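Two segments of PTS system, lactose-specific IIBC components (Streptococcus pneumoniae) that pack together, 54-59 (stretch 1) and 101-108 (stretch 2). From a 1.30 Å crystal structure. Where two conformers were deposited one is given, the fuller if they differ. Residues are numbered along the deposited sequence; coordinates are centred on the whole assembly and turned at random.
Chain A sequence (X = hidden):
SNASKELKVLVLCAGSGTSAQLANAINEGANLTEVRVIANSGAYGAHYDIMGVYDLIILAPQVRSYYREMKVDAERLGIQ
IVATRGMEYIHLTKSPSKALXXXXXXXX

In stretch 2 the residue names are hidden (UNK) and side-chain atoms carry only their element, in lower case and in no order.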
# COMPACT_ATOMS: atom_id res chain seq x y z
N TYR A 54 -7.31 -6.96 -3.34
CA TYR A 54 -6.21 -6.07 -3.68
C TYR A 54 -5.11 -6.80 -4.45
O TYR A 54 -4.91 -8.00 -4.33
CB TYR A 54 -5.69 -5.38 -2.40
CG TYR A 54 -6.70 -4.40 -1.89
CD1 TYR A 54 -6.73 -3.14 -2.39
CD2 TYR A 54 -7.67 -4.75 -0.96
CE1 TYR A 54 -7.69 -2.23 -2.00
CE2 TYR A 54 -8.64 -3.84 -0.57
CZ TYR A 54 -8.63 -2.58 -1.10
OH TYR A 54 -9.62 -1.66 -0.72
N ASP A 55 -4.37 -6.02 -5.23
CA ASP A 55 -3.24 -6.49 -6.01
C ASP A 55 -1.90 -6.28 -5.31
O ASP A 55 -0.98 -7.06 -5.46
CB ASP A 55 -3.22 -5.80 -7.36
CG ASP A 55 -4.52 -5.98 -8.11
OD1 ASP A 55 -4.91 -7.16 -8.34
OD2 ASP A 55 -5.17 -4.98 -8.45
N LEU A 56 -1.80 -5.18 -4.55
CA LEU A 56 -0.59 -4.76 -3.85
C LEU A 56 -1.01 -4.29 -2.47
O LEU A 56 -1.92 -3.48 -2.36
CB LEU A 56 0.11 -3.61 -4.60
CG LEU A 56 1.33 -2.97 -3.91
CD1 LEU A 56 2.49 -3.96 -3.75
CD2 LEU A 56 1.77 -1.71 -4.66
N ILE A 57 -0.33 -4.79 -1.44
CA ILE A 57 -0.54 -4.32 -0.07
C ILE A 57 0.79 -3.76 0.40
O ILE A 57 1.83 -4.39 0.29
CB ILE A 57 -1.07 -5.43 0.87
CG1 ILE A 57 -2.37 -6.01 0.26
CG2 ILE A 57 -1.29 -4.87 2.28
CD1 ILE A 57 -2.98 -7.14 0.99
N ILE A 58 0.72 -2.55 0.93
CA ILE A 58 1.88 -1.83 1.46
C ILE A 58 1.73 -1.67 2.98
O ILE A 58 0.73 -1.15 3.46
CB ILE A 58 2.00 -0.40 0.84
CG1 ILE A 58 2.09 -0.46 -0.70
CG2 ILE A 58 3.21 0.36 1.46
CD1 ILE A 58 1.90 0.86 -1.41
N LEU A 59 2.71 -2.17 3.71
CA LEU A 59 2.77 -2.03 5.15
C LEU A 59 3.46 -0.71 5.50
O LEU A 59 4.60 -0.47 5.07
CB LEU A 59 3.52 -3.22 5.79
CG LEU A 59 2.86 -4.58 5.60
CD1 LEU A 59 3.82 -5.69 6.07
CD2 LEU A 59 1.56 -4.64 6.37
N UNK A 101 4.99 6.26 -8.50
CA UNK A 101 6.11 5.49 -9.04
C UNK A 101 6.46 4.29 -8.16
O UNK A 101 6.72 3.21 -8.67
c UNK A 101 7.32 6.39 -9.21
n UNK A 101 10.19 7.01 -10.91
o UNK A 101 10.14 7.09 -8.64
c UNK A 101 8.49 5.74 -9.80
c UNK A 101 9.68 6.67 -9.74
N UNK A 102 6.41 4.47 -6.86
CA UNK A 102 6.66 3.39 -5.92
C UNK A 102 5.66 2.24 -6.13
O UNK A 102 6.05 1.08 -6.15
c UNK A 102 5.70 2.21 -2.88
c UNK A 102 8.22 1.69 -1.94
c UNK A 102 5.91 1.28 -1.89
c UNK A 102 8.04 2.63 -2.94
c UNK A 102 6.77 2.89 -3.43
c UNK A 102 7.16 1.04 -1.42
c UNK A 102 6.56 3.93 -4.49
N UNK A 103 4.38 2.57 -6.26
CA UNK A 103 3.37 1.54 -6.50
C UNK A 103 3.69 0.75 -7.77
O UNK A 103 3.76 -0.48 -7.76
c UNK A 103 1.96 2.17 -6.58
c UNK A 103 0.97 1.20 -7.23
c UNK A 103 1.50 2.63 -5.19
N UNK A 104 3.91 1.46 -8.87
CA UNK A 104 4.10 0.77 -10.14
C UNK A 104 5.41 -0.02 -10.15
O UNK A 104 5.47 -1.09 -10.77
c UNK A 104 2.45 2.21 -11.50
c UNK A 104 1.60 1.05 -12.04
c UNK A 104 2.31 3.43 -12.36
c UNK A 104 3.93 1.76 -11.32
N UNK A 105 6.45 0.49 -9.50
CA UNK A 105 7.70 -0.26 -9.49
C UNK A 105 7.57 -1.55 -8.68
O UNK A 105 8.34 -2.48 -8.91
o UNK A 105 10.70 3.43 -10.60
c UNK A 105 10.30 2.67 -9.69
c UNK A 105 9.29 1.61 -10.12
c UNK A 105 8.89 0.61 -9.05
o UNK A 105 10.68 2.74 -8.50
N UNK A 106 6.57 -1.63 -7.81
CA UNK A 106 6.28 -2.84 -7.05
C UNK A 106 5.13 -3.67 -7.59
O UNK A 106 4.67 -4.60 -6.92
n UNK A 106 7.71 -0.74 -4.91
c UNK A 106 6.03 -2.48 -5.59
c UNK A 106 7.27 -2.04 -4.89
n UNK A 106 9.17 -1.87 -3.82
c UNK A 106 8.20 -2.75 -4.22
c UNK A 106 8.85 -0.66 -4.25
N UNK A 107 4.70 -3.37 -8.81
CA UNK A 107 3.72 -4.18 -9.47
C UNK A 107 4.03 -4.22 -10.97
O UNK A 107 3.31 -3.69 -11.80
c UNK A 107 1.32 -4.78 -9.42
c UNK A 107 0.76 -5.03 -10.66
c UNK A 107 0.18 -6.71 -8.56
c UNK A 107 -0.12 -6.09 -10.84
c UNK A 107 1.03 -5.66 -8.39
c UNK A 107 2.31 -3.67 -9.21
o UNK A 107 -1.24 -8.02 -9.97
c UNK A 107 -0.39 -6.94 -9.79
N UNK A 108 5.14 -4.83 -11.30
CA UNK A 108 5.52 -4.97 -12.70
C UNK A 108 4.96 -6.26 -13.28
O UNK A 108 4.40 -6.20 -14.37
OXT UNK A 108 5.02 -7.30 -12.64
c UNK A 108 7.09 -2.51 -13.72
c UNK A 108 7.04 -4.89 -12.83
o UNK A 108 7.45 -2.67 -14.91
c UNK A 108 7.57 -3.47 -12.61
n UNK A 108 6.28 -1.54 -13.35
O HOH W 1 -1.06 -9.31 -7.40
O HOH W 2 -3.46 -7.39 -11.22

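Position 101 carries three side-chain carbons in an extended chain, the last bonded to one oxygen and one nitrogen. This amide lies out of reach of stretch 1 and is exposed: Q101.

Position 102 has one carbon followed by a ring of six carbons with no heteroatom. Its CA-to-CB bond points sideways, yet chi1 near 180° (t) brings the ring nearer the strand, where its edge meets I58. This is F102, and its CE2 sits 4.1 Å from CD1 of I58.

Position 103 shows three carbons, branching at the first, with two of them touching the strand's aliphatic side chains. That is V103: CG1 lies 4.0 Å from CD2 of L56, and CG2 lies 4.2 Å from CD1 of I58. A short branched side chain pointing sideways thus reaches two strand residues at once.

Position 104 has four carbons forked at the second, and its CA-to-CB bond points away from the strand. It is L104, without contact here.

Position 105 holds three carbons, the third bearing two oxygens. Exposed and out of reach, this carboxylate is E105.

Position 106 has one carbon and a five-membered ring of three carbons and two nitrogens. CB points toward the strand, 4.3 Å from CD1 of L56, while the ring leads away. This is H106, the first residue to leave helical geometry; its ND1 donates to the O of F102 at 2.8 Å, tying the ring back to the last turn.

Position 107 has one carbon and a six-carbon ring bearing an oxygen; the ring, set obliquely, comes close to D55 and to the CB of L56, where the strand begins. It is Y107. Its CE1 comes 3.3 Å from the O of D55 and 3.7 Å from the CB of D55.

Position 108 has three carbons, the third with one oxygen and one nitrogen, and a terminal OXT. This is Q108, out of reach; its NE2 donates to the O of L104 at 2.7 Å.

The contact rests on alternation: L56 and I58 point toward the helical segment, while I57 between them is out of reach. No direct hydrogen bond crosses; apolar contacts join L56 and I58 to F102, V103 and, more loosely, Y107. At the polar end water does the linking: water 1 donates to the O of D55 (3.0 Å) and accepts from the OH of Y107 (2.9 Å). The rule is apolar packing along the strand and a water-linked tyrosine beside D55, just before it.

Stretch 2 (101-108) QFVLEHYQ
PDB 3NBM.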